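Local coordinates for protein CHAD domain (Ricinus communis, PDB 6QV5) that probably binds inorganic polyphosphate through an all-helical CHAD domain, and also carries a zinc ion, at residues Ile33-Glu45 against Gln59-Leu71. Numbering follows the deposited sequence.
Sequences ILGNCLEHIQRNE and QMRVGVRRLRSAL
His-40 packs obliquely against Gly-63, its ring set as a knob in the hole formed by Gln-59, Val-62, Gly-63 and Arg-66, with His-40 ND1 3.4 Å from Gly-63 CA and Gln-59 O over one ring face. The two segments belong to an antiparallel pair in the helical bundle of the CHAD domain: helix 26-42 and helix 54-73, whose axes here run at 157° and approach to 7.9 Å. Gly-63, with no side chain of its own, lets the backbones come this near, and Ile-41, a further knob, also packs there, its CD1 3.5 Å from Gly-63 O.

The imidazole has one sound bond and one weak one. His-40 NE2 donates to Gln-59 OE1 over 2.8 Å (155° at the hydrogen), the acceptor lying in the ring plane; Arg-66 NH2 gives ND1 only a weak bond, a pattern that would fit a neutral ring. Arg-66 NH1 reaches Asn-36 OD1 at 2.8 Å from a position tilted off the carbonyl plane. A bend at chi3 turns the Arg-66 guanidinium toward Asn-36, with Cys-37 SG over one of its faces.

Beside this polar row runs an apolar one. From the other helix Leu-67 is a knob among Leu-34, Cys-37, Leu-38 and Ile-41; with CG anti to the backbone N, its CD1 meets Cys-37 CB while CD2 meets Ile-41 CD1. Tyr-149 and Met-160 of helix 147-163 pack against this apolar side, whereas Phe-217 of helix 198-217 touches Cys-37 and Arg-66.

Beside the type I turn from Gln-42 to Glu-45, Met-60 stretches out fully, placing CE 3.4 Å from Ile-41 O and 3.8 Å from Glu-45 CG. Nearby, Asn-44 ND2 packs 3.6 Å from Gln-59 CB and donates both to Phe-13 O and to His-40 O, the latter nearly in line with its carbonyl bond (167° at the oxygen).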
loop_
_atom_site.group_PDB
_atom_site.type_symbol
_atom_site.label_atom_id
_atom_site.label_comp_id
_atom_site.label_asym_id
_atom_site.label_seq_id
_atom_site.Cartn_x
_atom_site.Cartn_y
_atom_site.Cartn_z
ATOM N N ILE A 33 -10.433 7.967 -11.744
ATOM C CA ILE A 33 -9.837 7.095 -10.722
ATOM C C ILE A 33 -8.336 6.915 -10.992
ATOM O O ILE A 33 -7.526 7.151 -10.091
ATOM C CB ILE A 33 -10.609 5.738 -10.606
ATOM C CG1 ILE A 33 -11.980 5.939 -9.925
ATOM C CG2 ILE A 33 -9.786 4.654 -9.876
ATOM C CD1 ILE A 33 -13.045 4.926 -10.289
ATOM N N LEU A 34 -7.972 6.507 -12.229
ATOM C CA LEU A 34 -6.576 6.297 -12.625
ATOM C C LEU A 34 -5.775 7.594 -12.673
ATOM O O LEU A 34 -4.594 7.586 -12.328
ATOM C CB LEU A 34 -6.462 5.529 -13.951
ATOM C CG LEU A 34 -6.817 4.037 -13.932
ATOM C CD1 LEU A 34 -6.750 3.467 -15.319
ATOM C CD2 LEU A 34 -5.876 3.237 -13.029
ATOM N N GLY A 35 -6.433 8.687 -13.072
ATOM C CA GLY A 35 -5.843 10.022 -13.128
ATOM C C GLY A 35 -5.491 10.538 -11.746
ATOM O O GLY A 35 -4.465 11.199 -11.576
ATOM N N ASN A 36 -6.336 10.211 -10.748
ATOM C CA ASN A 36 -6.153 10.554 -9.337
ATOM C C ASN A 36 -4.947 9.785 -8.777
ATOM O O ASN A 36 -4.182 10.338 -7.986
ATOM C CB ASN A 36 -7.422 10.215 -8.544
ATOM C CG ASN A 36 -7.410 10.696 -7.116
ATOM O OD1 ASN A 36 -6.866 10.045 -6.219
ATOM N ND2 ASN A 36 -8.024 11.844 -6.874
ATOM N N CYS A 37 -4.782 8.514 -9.207
ATOM C CA CYS A 37 -3.681 7.635 -8.812
ATOM C C CYS A 37 -2.361 8.127 -9.393
ATOM O O CYS A 37 -1.374 8.206 -8.663
ATOM C CB CYS A 37 -3.963 6.190 -9.213
ATOM S SG CYS A 37 -5.246 5.382 -8.226
ATOM N N LEU A 38 -2.348 8.472 -10.700
ATOM C CA LEU A 38 -1.163 8.978 -11.397
ATOM C C LEU A 38 -0.717 10.332 -10.853
ATOM O O LEU A 38 0.485 10.554 -10.737
ATOM C CB LEU A 38 -1.371 9.030 -12.919
ATOM C CG LEU A 38 -1.474 7.682 -13.649
ATOM C CD1 LEU A 38 -2.091 7.857 -15.026
ATOM C CD2 LEU A 38 -0.119 6.989 -13.757
ATOM N N GLU A 39 -1.676 11.211 -10.476
ATOM C CA GLU A 39 -1.399 12.526 -9.880
ATOM C C GLU A 39 -0.747 12.344 -8.499
ATOM O O GLU A 39 0.206 13.054 -8.181
ATOM C CB GLU A 39 -2.686 13.367 -9.773
ATOM C CG GLU A 39 -2.479 14.778 -9.236
ATOM C CD GLU A 39 -3.726 15.511 -8.772
ATOM O OE1 GLU A 39 -4.598 14.879 -8.133
ATOM O OE2 GLU A 39 -3.820 16.731 -9.034
ATOM N N HIS A 40 -1.239 11.366 -7.708
ATOM C CA HIS A 40 -0.731 11.027 -6.373
ATOM C C HIS A 40 0.744 10.586 -6.430
ATOM O O HIS A 40 1.514 10.903 -5.524
ATOM C CB HIS A 40 -1.625 9.950 -5.721
ATOM C CG HIS A 40 -1.414 9.740 -4.249
ATOM N ND1 HIS A 40 -1.933 8.631 -3.604
ATOM C CD2 HIS A 40 -0.766 10.507 -3.338
ATOM C CE1 HIS A 40 -1.570 8.746 -2.336
ATOM N NE2 HIS A 40 -0.869 9.860 -2.127
ATOM N N ILE A 41 1.137 9.902 -7.521
ATOM C CA ILE A 41 2.507 9.445 -7.770
ATOM C C ILE A 41 3.379 10.626 -8.247
ATOM O O ILE A 41 4.421 10.893 -7.641
ATOM C CB ILE A 41 2.519 8.255 -8.788
ATOM C CG1 ILE A 41 1.734 7.040 -8.250
ATOM C CG2 ILE A 41 3.951 7.853 -9.184
ATOM C CD1 ILE A 41 1.202 6.071 -9.307
ATOM N N GLN A 42 2.928 11.314 -9.330
ATOM C CA GLN A 42 3.607 12.437 -9.984
ATOM C C GLN A 42 3.911 13.625 -9.058
ATOM O O GLN A 42 5.021 14.156 -9.100
ATOM C CB GLN A 42 2.799 12.886 -11.220
ATOM C CG GLN A 42 3.422 14.015 -12.040
ATOM C CD GLN A 42 2.856 15.373 -11.691
ATOM O OE1 GLN A 42 1.645 15.618 -11.770
ATOM N NE2 GLN A 42 3.726 16.294 -11.305
ATOM N N ARG A 43 2.930 14.063 -8.249
ATOM C CA ARG A 43 3.100 15.223 -7.363
ATOM C C ARG A 43 4.094 15.009 -6.202
ATOM O O ARG A 43 4.399 15.967 -5.485
ATOM C CB ARG A 43 1.745 15.733 -6.844
ATOM C CG ARG A 43 0.804 16.278 -7.930
ATOM C CD ARG A 43 1.171 17.669 -8.421
ATOM N NE ARG A 43 0.778 18.708 -7.468
ATOM C CZ ARG A 43 1.566 19.706 -7.080
ATOM N NH1 ARG A 43 2.802 19.811 -7.554
ATOM N NH2 ARG A 43 1.124 20.606 -6.211
ATOM N N ASN A 44 4.631 13.783 -6.051
ATOM C CA ASN A 44 5.619 13.451 -5.024
ATOM C C ASN A 44 7.030 13.213 -5.596
ATOM O O ASN A 44 7.981 13.126 -4.823
ATOM C CB ASN A 44 5.145 12.273 -4.168
ATOM C CG ASN A 44 4.060 12.648 -3.192
ATOM O OD1 ASN A 44 4.278 13.397 -2.235
ATOM N ND2 ASN A 44 2.864 12.132 -3.410
ATOM N N GLU A 45 7.159 13.155 -6.946
ATOM C CA GLU A 45 8.398 12.933 -7.714
ATOM C C GLU A 45 9.621 13.718 -7.242
ATOM O O GLU A 45 10.623 13.109 -6.867
ATOM C CB GLU A 45 8.171 13.248 -9.200
ATOM C CG GLU A 45 7.560 12.126 -10.010
ATOM C CD GLU A 45 7.254 12.480 -11.454
ATOM O OE1 GLU A 45 7.951 13.349 -12.025
ATOM O OE2 GLU A 45 6.317 11.874 -12.020
ATOM N N GLN A 59 3.797 8.643 0.660
ATOM C CA GLN A 59 2.700 9.059 -0.212
ATOM C C GLN A 59 2.865 8.570 -1.651
ATOM O O GLN A 59 1.873 8.180 -2.268
ATOM C CB GLN A 59 2.482 10.581 -0.158
ATOM C CG GLN A 59 1.809 11.076 1.131
ATOM C CD GLN A 59 0.511 10.367 1.456
ATOM O OE1 GLN A 59 -0.406 10.276 0.634
ATOM N NE2 GLN A 59 0.408 9.845 2.667
ATOM N N MET A 60 4.112 8.556 -2.170
ATOM C CA MET A 60 4.397 8.077 -3.526
ATOM C C MET A 60 4.214 6.560 -3.626
ATOM O O MET A 60 3.665 6.082 -4.619
ATOM C CB MET A 60 5.794 8.502 -4.002
ATOM C CG MET A 60 5.913 8.522 -5.509
ATOM S SD MET A 60 7.570 8.896 -6.117
ATOM C CE MET A 60 7.235 9.053 -7.823
ATOM N N ARG A 61 4.653 5.817 -2.588
ATOM C CA ARG A 61 4.520 4.360 -2.497
ATOM C C ARG A 61 3.043 3.958 -2.436
ATOM O O ARG A 61 2.643 3.016 -3.125
ATOM C CB ARG A 61 5.304 3.804 -1.281
ATOM C CG ARG A 61 5.244 2.277 -1.103
ATOM C CD ARG A 61 5.940 1.534 -2.230
ATOM N NE ARG A 61 5.590 0.113 -2.261
ATOM C CZ ARG A 61 4.742 -0.433 -3.127
ATOM N NH1 ARG A 61 4.142 0.318 -4.044
ATOM N NH2 ARG A 61 4.489 -1.733 -3.087
ATOM N N VAL A 62 2.238 4.694 -1.633
ATOM C CA VAL A 62 0.791 4.490 -1.475
ATOM C C VAL A 62 0.089 4.731 -2.824
ATOM O O VAL A 62 -0.789 3.953 -3.201
ATOM C CB VAL A 62 0.203 5.329 -0.298
ATOM C CG1 VAL A 62 -1.322 5.433 -0.364
ATOM C CG2 VAL A 62 0.637 4.756 1.047
ATOM N N GLY A 63 0.538 5.760 -3.549
ATOM C CA GLY A 63 0.039 6.113 -4.876
ATOM C C GLY A 63 0.217 4.995 -5.886
ATOM O O GLY A 63 -0.671 4.761 -6.709
ATOM N N VAL A 64 1.371 4.296 -5.820
ATOM C CA VAL A 64 1.713 3.156 -6.680
ATOM C C VAL A 64 0.802 1.969 -6.326
ATOM O O VAL A 64 0.266 1.327 -7.233
ATOM C CB VAL A 64 3.232 2.813 -6.625
ATOM C CG1 VAL A 64 3.549 1.498 -7.338
ATOM C CG2 VAL A 64 4.068 3.946 -7.216
ATOM N N ARG A 65 0.596 1.720 -5.013
ATOM C CA ARG A 65 -0.278 0.662 -4.496
ATOM C C ARG A 65 -1.733 0.893 -4.907
ATOM O O ARG A 65 -2.404 -0.059 -5.309
ATOM C CB ARG A 65 -0.178 0.561 -2.969
ATOM C CG ARG A 65 0.922 -0.362 -2.493
ATOM C CD ARG A 65 0.649 -0.829 -1.078
ATOM N NE ARG A 65 1.876 -1.245 -0.400
ATOM C CZ ARG A 65 2.632 -0.438 0.338
ATOM N NH1 ARG A 65 2.291 0.834 0.507
ATOM N NH2 ARG A 65 3.731 -0.899 0.920
ATOM N N ARG A 66 -2.206 2.160 -4.820
ATOM C CA ARG A 66 -3.560 2.584 -5.201
ATOM C C ARG A 66 -3.786 2.366 -6.697
ATOM O O ARG A 66 -4.867 1.928 -7.090
ATOM C CB ARG A 66 -3.796 4.061 -4.844
ATOM C CG ARG A 66 -4.105 4.298 -3.375
ATOM C CD ARG A 66 -4.261 5.769 -3.041
ATOM N NE ARG A 66 -5.544 6.303 -3.500
ATOM C CZ ARG A 66 -5.690 7.147 -4.516
ATOM N NH1 ARG A 66 -6.897 7.572 -4.864
ATOM N NH2 ARG A 66 -4.631 7.579 -5.189
ATOM N N LEU A 67 -2.755 2.649 -7.520
ATOM C CA LEU A 67 -2.781 2.470 -8.970
ATOM C C LEU A 67 -2.888 0.984 -9.339
ATOM O O LEU A 67 -3.714 0.633 -10.182
ATOM C CB LEU A 67 -1.533 3.114 -9.612
ATOM C CG LEU A 67 -1.394 3.014 -11.138
ATOM C CD1 LEU A 67 -2.266 4.040 -11.851
ATOM C CD2 LEU A 67 0.051 3.184 -11.559
ATOM N N ARG A 68 -2.071 0.121 -8.694
ATOM C CA ARG A 68 -2.061 -1.324 -8.931
ATOM C C ARG A 68 -3.401 -1.977 -8.569
ATOM O O ARG A 68 -3.882 -2.823 -9.327
ATOM C CB ARG A 68 -0.898 -2.000 -8.193
ATOM C CG ARG A 68 -0.395 -3.247 -8.910
ATOM C CD ARG A 68 0.213 -4.258 -7.959
ATOM N NE ARG A 68 1.593 -3.927 -7.600
ATOM C CZ ARG A 68 2.666 -4.361 -8.256
ATOM N NH1 ARG A 68 2.531 -5.141 -9.322
ATOM N NH2 ARG A 68 3.881 -4.020 -7.848
ATOM N N SER A 69 -4.014 -1.559 -7.436
ATOM C CA SER A 69 -5.316 -2.065 -6.989
ATOM C C SER A 69 -6.439 -1.599 -7.921
ATOM O O SER A 69 -7.383 -2.356 -8.155
ATOM C CB SER A 69 -5.599 -1.663 -5.543
ATOM O OG SER A 69 -5.702 -0.257 -5.390
ATOM N N ALA A 70 -6.319 -0.370 -8.474
ATOM C CA ALA A 70 -7.279 0.197 -9.428
ATOM C C ALA A 70 -7.223 -0.572 -10.751
ATOM O O ALA A 70 -8.266 -0.830 -11.344
ATOM C CB ALA A 70 -6.990 1.672 -9.664
ATOM N N LEU A 71 -6.014 -0.974 -11.189
ATOM C CA LEU A 71 -5.828 -1.756 -12.416
ATOM C C LEU A 71 -6.334 -3.194 -12.242
ATOM O O LEU A 71 -6.749 -3.816 -13.221
ATOM C CB LEU A 71 -4.357 -1.748 -12.869
ATOM C CG LEU A 71 -3.820 -0.420 -13.409
ATOM C CD1 LEU A 71 -2.329 -0.318 -13.209
ATOM C CD2 LEU A 71 -4.165 -0.230 -14.874
#